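Local coordinates for DUF5751 domain-containing protein (PDB 2RBG) that is of unknown function, an archaeal protein of the DUF5751 family whose chain folds around a five-stranded parallel sheet flanked by helices, at residues N108-T111 / A112-R115. Sequence-based numbering, arbitrary orientation.
Sequences NLPT and AIKR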
loop_
_atom_site.group_PDB
_atom_site.type_symbol
_atom_site.label_atom_id
_atom_site.label_comp_id
_atom_site.label_asym_id
_atom_site.label_seq_id
_atom_site.Cartn_x
_atom_site.Cartn_y
_atom_site.Cartn_z
ATOM N N ASN A 108 -8.800 -12.704 12.167
ATOM C CA ASN A 108 -8.988 -13.275 13.498
ATOM C C ASN A 108 -8.258 -12.563 14.633
ATOM O O ASN A 108 -8.281 -13.030 15.769
ATOM C CB ASN A 108 -8.599 -14.756 13.499
ATOM C CG ASN A 108 -9.583 -15.617 12.731
ATOM O OD1 ASN A 108 -9.652 -15.563 11.502
ATOM N ND2 ASN A 108 -10.359 -16.412 13.458
ATOM N N LEU A 109 -7.608 -11.443 14.336
ATOM C CA LEU A 109 -6.904 -10.698 15.377
ATOM C C LEU A 109 -7.911 -9.923 16.210
ATOM O O LEU A 109 -9.008 -9.620 15.741
ATOM C CB LEU A 109 -5.917 -9.704 14.761
ATOM C CG LEU A 109 -4.718 -10.256 13.993
ATOM C CD1 LEU A 109 -3.965 -9.101 13.345
ATOM C CD2 LEU A 109 -3.807 -11.031 14.935
ATOM N N PRO A 110 -7.552 -9.591 17.460
ATOM C CA PRO A 110 -8.456 -8.835 18.331
ATOM C C PRO A 110 -8.847 -7.512 17.674
ATOM O O PRO A 110 -8.051 -6.904 16.954
ATOM C CB PRO A 110 -7.623 -8.625 19.591
ATOM C CG PRO A 110 -6.770 -9.856 19.631
ATOM C CD PRO A 110 -6.335 -9.991 18.189
ATOM N N THR A 111 -10.071 -7.070 17.930
ATOM C CA THR A 111 -10.575 -5.827 17.363
ATOM C C THR A 111 -9.643 -4.637 17.595
ATOM O O THR A 111 -9.330 -3.894 16.666
ATOM C CB THR A 111 -11.952 -5.478 17.957
ATOM O OG1 THR A 111 -12.872 -6.539 17.677
ATOM C CG2 THR A 111 -12.476 -4.184 17.358
ATOM N N ALA A 112 -9.205 -4.463 18.838
ATOM C CA ALA A 112 -8.330 -3.352 19.196
ATOM C C ALA A 112 -7.028 -3.328 18.403
ATOM O O ALA A 112 -6.492 -2.260 18.110
ATOM C CB ALA A 112 -8.027 -3.388 20.692
ATOM N N ILE A 113 -6.519 -4.504 18.054
ATOM C CA ILE A 113 -5.273 -4.585 17.304
ATOM C C ILE A 113 -5.484 -4.210 15.841
ATOM O O ILE A 113 -4.707 -3.447 15.268
ATOM C CB ILE A 113 -4.661 -5.996 17.402
ATOM C CG1 ILE A 113 -4.307 -6.291 18.864
ATOM C CG2 ILE A 113 -3.416 -6.091 16.528
ATOM C CD1 ILE A 113 -3.625 -7.622 19.091
ATOM N N LYS A 114 -6.543 -4.739 15.240
ATOM C CA LYS A 114 -6.841 -4.438 13.845
ATOM C C LYS A 114 -7.121 -2.955 13.633
ATOM O O LYS A 114 -6.854 -2.417 12.561
ATOM C CB LYS A 114 -8.042 -5.260 13.368
ATOM C CG LYS A 114 -7.761 -6.750 13.262
ATOM C CD LYS A 114 -8.930 -7.511 12.654
ATOM C CE LYS A 114 -10.110 -7.589 13.603
ATOM N NZ LYS A 114 -11.187 -8.468 13.062
ATOM N N ARG A 115 -7.644 -2.291 14.659
ATOM C CA ARG A 115 -7.964 -0.873 14.543
ATOM C C ARG A 115 -6.737 0.028 14.551
ATOM O O ARG A 115 -6.831 1.211 14.229
ATOM C CB ARG A 115 -8.934 -0.457 15.652
ATOM C CG ARG A 115 -10.192 -1.309 15.678
ATOM C CD ARG A 115 -11.398 -0.553 16.205
ATOM N NE ARG A 115 -12.576 -1.417 16.256
ATOM C CZ ARG A 115 -13.820 -0.982 16.425
ATOM N NH1 ARG A 115 -14.060 0.315 16.557
ATOM N NH2 ARG A 115 -14.825 -1.848 16.465
#
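P110 starts the short helix 111-114 from its N-cap position, and its carbonyl takes up two of the first amides of the turn. The principal bond comes from K114 N, 3.1 Å from P110 O and almost straight at 168°, the i+4 to i pairing of an alpha-helical first turn. I113 N also turns to P110 O, but its angle of 129° makes this second bond weak. One residue further on, R115 N donates to T111 O at 3.1 Å, a bond to be read with some caution because the placing of that oxygen is less certain. P110 has no N-H to donate and no polar side chain to accept, so what it contributes to the hydrogen bonding here is its backbone carbonyl.

The side chains follow the same spacing. P110 and I113 lie side by side and point the same way, the ring's CD resting 3.7 Å from CD1 of I113. CG1 of I113 stands anti to its carbonyl carbon, and the extended chi2 carries CD1 along the proline ring. K114 reaches back over the preceding residues: its CG packs 3.8 Å from CB of L109, and a bend at chi3 (-71°) brings CE to 3.1 Å from L109 O. From there NZ goes on to the backbone oxygen of D107, its hydrogen-bond acceptor, just before the turn. On the outer side, CG2 of T111 meets the R115 guanidinium at its edge, near the plane of the group.

Within the fold, this turn joins helix 99-107 to strand 117-121 at the margin of the parallel sheet: L109 and I113 reach inward to L90 of strand 89-94, to L9 and L7 respectively on strand 6-11, and, together with P110, to L82 of helix 75-82.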